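PDB 3PMR: amyloid-like protein 1, which probably binds heparin and takes part in cell adhesion, its E2 domain pairing into a dimer of elongated helical subunits. Local coordinates for residues R50-A55 and E72-I77. Residues are numbered along the deposited sequence; the frame is centred on the assembly and turned at random.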
ATOM      1  N   ARG B  50      27.215   2.191  -3.818  1.00 23.30           N
ATOM      2  CA  ARG B  50      28.488   2.614  -3.253  1.00 35.96           C
ATOM      3  C   ARG B  50      29.644   2.037  -4.080  1.00 29.11           C
ATOM      4  O   ARG B  50      30.608   2.734  -4.382  1.00 31.53           O
ATOM      5  CB  ARG B  50      28.575   2.131  -1.804  1.00 36.60           C
ATOM      6  CG  ARG B  50      29.814   2.555  -1.046  1.00 62.36           C
ATOM      7  CD  ARG B  50      29.767   1.988   0.368  1.00 83.36           C
ATOM      8  NE  ARG B  50      28.610   2.487   1.108  1.00 96.86           N
ATOM      9  CZ  ARG B  50      28.557   3.673   1.710  1.00101.80           C
ATOM     10  NH1 ARG B  50      29.601   4.493   1.672  1.00 84.77           N
ATOM     11  NH2 ARG B  50      27.453   4.047   2.344  1.00104.06           N
ATOM     12  N   GLU B  51      29.535   0.759  -4.439  1.00 25.56           N
ATOM     13  CA  GLU B  51      30.556   0.092  -5.235  1.00 29.24           C
ATOM     14  C   GLU B  51      30.630   0.767  -6.592  1.00 34.00           C
ATOM     15  O   GLU B  51      31.711   1.025  -7.116  1.00 34.90           O
ATOM     16  CB  GLU B  51      30.214  -1.388  -5.410  1.00 25.53           C
ATOM     17  CG  GLU B  51      30.585  -2.257  -4.225  1.00 41.64           C
ATOM     18  CD  GLU B  51      30.075  -3.676  -4.368  1.00 50.96           C
ATOM     19  OE1 GLU B  51      29.823  -4.105  -5.516  1.00 59.32           O
ATOM     20  OE2 GLU B  51      29.934  -4.366  -3.336  1.00 52.44           O
ATOM     21  N   TRP B  52      29.466   1.058  -7.155  1.00 25.09           N
ATOM     22  CA  TRP B  52      29.391   1.726  -8.445  1.00 28.34           C
ATOM     23  C   TRP B  52      30.100   3.089  -8.402  1.00 25.32           C
ATOM     24  O   TRP B  52      30.851   3.428  -9.313  1.00 29.76           O
ATOM     25  CB  TRP B  52      27.926   1.903  -8.835  1.00 25.24           C
ATOM     26  CG  TRP B  52      27.707   2.346 -10.236  1.00 24.70           C
ATOM     27  CD1 TRP B  52      28.644   2.469 -11.222  1.00 30.86           C
ATOM     28  CD2 TRP B  52      26.459   2.732 -10.813  1.00 29.66           C
ATOM     29  NE1 TRP B  52      28.053   2.914 -12.383  1.00 28.65           N
ATOM     30  CE2 TRP B  52      26.711   3.082 -12.158  1.00 35.10           C
ATOM     31  CE3 TRP B  52      25.142   2.811 -10.325  1.00 24.21           C
ATOM     32  CZ2 TRP B  52      25.698   3.517 -13.020  1.00 31.85           C
ATOM     33  CZ3 TRP B  52      24.135   3.242 -11.184  1.00 28.42           C
ATOM     34  CH2 TRP B  52      24.421   3.588 -12.519  1.00 32.28           C
ATOM     35  N   ALA B  53      29.856   3.872  -7.356  1.00 27.23           N
ATOM     36  CA  ALA B  53      30.495   5.180  -7.232  1.00 29.57           C
ATOM     37  C   ALA B  53      32.024   5.028  -7.189  1.00 32.91           C
ATOM     38  O   ALA B  53      32.742   5.703  -7.927  1.00 40.42           O
ATOM     39  CB  ALA B  53      29.995   5.894  -5.972  1.00 31.92           C
ATOM     40  N   MET B  54      32.507   4.136  -6.327  1.00 27.92           N
ATOM     41  CA  MET B  54      33.939   3.863  -6.179  1.00 31.00           C
ATOM     42  C   MET B  54      34.607   3.571  -7.521  1.00 45.19           C
ATOM     43  O   MET B  54      35.618   4.185  -7.878  1.00 38.59           O
ATOM     44  CB  MET B  54      34.136   2.664  -5.252  1.00 39.34           C
ATOM     45  CG  MET B  54      34.596   3.017  -3.850  1.00 68.09           C
ATOM     46  SD  MET B  54      34.222   1.738  -2.623  1.00 94.21           S
ATOM     47  CE  MET B  54      34.724   0.234  -3.484  1.00 78.31           C
ATOM     48  N   ALA B  55      34.033   2.631  -8.266  1.00 28.61           N
ATOM     49  CA  ALA B  55      34.566   2.243  -9.565  1.00 35.36           C
ATOM     50  C   ALA B  55      34.456   3.381 -10.582  1.00 40.25           C
ATOM     51  O   ALA B  55      35.370   3.608 -11.374  1.00 40.91           O
ATOM     52  CB  ALA B  55      33.831   1.003 -10.075  1.00 34.77           C
ATOM     53  N   GLU B  72      28.621  -1.530 -17.907  1.00 41.74           N
ATOM     54  CA  GLU B  72      27.874  -2.726 -18.264  1.00 45.46           C
ATOM     55  C   GLU B  72      27.733  -3.591 -17.019  1.00 33.14           C
ATOM     56  O   GLU B  72      26.678  -4.146 -16.747  1.00 34.87           O
ATOM     57  CB  GLU B  72      28.634  -3.498 -19.339  1.00 44.60           C
ATOM     58  CG  GLU B  72      27.780  -4.089 -20.417  1.00 62.15           C
ATOM     59  CD  GLU B  72      28.626  -4.616 -21.561  1.00 82.28           C
ATOM     60  OE1 GLU B  72      29.157  -5.742 -21.436  1.00 73.10           O
ATOM     61  OE2 GLU B  72      28.775  -3.895 -22.574  1.00 67.22           O
ATOM     62  N   HIS B  73      28.816  -3.678 -16.265  1.00 24.18           N
ATOM     63  CA  HIS B  73      28.851  -4.466 -15.056  1.00 30.52           C
ATOM     64  C   HIS B  73      27.820  -4.060 -14.000  1.00 36.27           C
ATOM     65  O   HIS B  73      27.128  -4.921 -13.450  1.00 28.80           O
ATOM     66  CB  HIS B  73      30.252  -4.407 -14.455  1.00 29.01           C
ATOM     67  CG  HIS B  73      30.388  -5.145 -13.159  1.00 35.96           C
ATOM     68  ND1 HIS B  73      30.449  -4.507 -11.938  1.00 35.63           N
ATOM     69  CD2 HIS B  73      30.488  -6.470 -12.890  1.00 40.02           C
ATOM     70  CE1 HIS B  73      30.586  -5.403 -10.977  1.00 44.41           C
ATOM     71  NE2 HIS B  73      30.611  -6.602 -11.529  1.00 38.39           N
ATOM     72  N   PHE B  74      27.708  -2.764 -13.724  1.00 29.49           N
ATOM     73  CA  PHE B  74      26.767  -2.286 -12.713  1.00 31.83           C
ATOM     74  C   PHE B  74      25.320  -2.259 -13.186  1.00 32.71           C
ATOM     75  O   PHE B  74      24.412  -2.527 -12.406  1.00 26.80           O
ATOM     76  CB  PHE B  74      27.226  -0.909 -12.179  1.00 26.58           C
ATOM     77  CG  PHE B  74      28.441  -1.009 -11.292  1.00 29.82           C
ATOM     78  CD1 PHE B  74      28.338  -1.569 -10.019  1.00 28.05           C
ATOM     79  CD2 PHE B  74      29.704  -0.647 -11.762  1.00 36.20           C
ATOM     80  CE1 PHE B  74      29.469  -1.789  -9.247  1.00 30.87           C
ATOM     81  CE2 PHE B  74      30.851  -0.863 -10.994  1.00 28.25           C
ATOM     82  CZ  PHE B  74      30.731  -1.430  -9.729  1.00 35.39           C
ATOM     83  N   GLN B  75      25.106  -1.943 -14.462  1.00 26.10           N
ATOM     84  CA  GLN B  75      23.749  -1.921 -15.010  1.00 29.33           C
ATOM     85  C   GLN B  75      23.187  -3.321 -14.900  1.00 36.21           C
ATOM     86  O   GLN B  75      22.013  -3.524 -14.592  1.00 30.73           O
ATOM     87  CB  GLN B  75      23.747  -1.526 -16.488  1.00 31.87           C
ATOM     88  CG  GLN B  75      24.093  -0.056 -16.753  1.00 41.48           C
ATOM     89  CD  GLN B  75      23.114   0.909 -16.078  1.00 40.63           C
ATOM     90  OE1 GLN B  75      21.914   0.643 -16.040  1.00 37.75           O
ATOM     91  NE2 GLN B  75      23.619   2.042 -15.563  1.00 47.90           N
ATOM     92  N   SER B  76      24.043  -4.290 -15.184  1.00 31.67           N
ATOM     93  CA  SER B  76      23.628  -5.664 -15.115  1.00 28.35           C
ATOM     94  C   SER B  76      23.324  -6.124 -13.712  1.00 32.12           C
ATOM     95  O   SER B  76      22.383  -6.888 -13.504  1.00 27.95           O
ATOM     96  CB  SER B  76      24.681  -6.579 -15.697  1.00 32.52           C
ATOM     97  OG  SER B  76      24.279  -7.917 -15.477  1.00 73.19           O
ATOM     98  N   ILE B  77      24.144  -5.706 -12.754  1.00 24.21           N
ATOM     99  CA  ILE B  77      23.907  -6.104 -11.373  1.00 25.44           C
ATOM    100  C   ILE B  77      22.586  -5.512 -10.899  1.00 28.54           C
ATOM    101  O   ILE B  77      21.826  -6.165 -10.192  1.00 26.64           O
ATOM    102  CB  ILE B  77      25.026  -5.619 -10.434  1.00 32.44           C
ATOM    103  CG1 ILE B  77      26.298  -6.441 -10.668  1.00 37.39           C
ATOM    104  CG2 ILE B  77      24.593  -5.763  -8.984  1.00 30.20           C
ATOM    105  CD1 ILE B  77      27.475  -5.990  -9.812  1.00 43.50           C
TER
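Phe74 and Trp52 slide past each other, rings near parallel but offset, where two helices of the E2 domain run antiparallel as in a coiled coil, helix 26-56 beside the long helix 64-119. The axes of the short segments approach to 10.6 Å, their directions at 172°, and Trp52 and Phe74 have the nearest CA atoms across the segments. Followed outward, Phe74 begins with CB over the five-membered ring of Trp52, a CH-pi contact 3.7 Å from its centroid and almost on the ring normal. Its CG, anti to the carbonyl carbon (chi1 -72°), carries the ring toward helix 26-56. There CD2 meets Trp52 CD1 at 3.3 Å, while CD1 lies against Trp52 CB. Farther out, CE1 reaches the backbone N of Trp52 and CB of Glu51, and CE2 rests on the methyl CB of Ala55 at 3.6 Å. The tip, CZ, ends near Trp52 CA and the carbonyl O of Glu51. Trp52 CA itself sits over the centre of the phenyl face, a second CH-pi contact; His73 ND1 lies over the opposite face. The planes of the Trp52 five-membered ring and the Phe74 ring are 17° apart, but slid so far that they barely overlap. An alanine in place of Phe74 would probably leave Trp52 CA and Ala55 CB facing a gap between the helices where the phenyl ring had been. Trp52 also extends to the dimer interface, where it stacks on His170 of the second subunit and meets Phe167 of that subunit. Gln75, bent at chi2, crosses the far end of the indole at a slant; its OE1 is hydrogen-bonded to Arg166 NH1 of the second subunit, and its NE2 lies 3.5 Å from Trp52 CH2, the amide standing steeply to the indole plane.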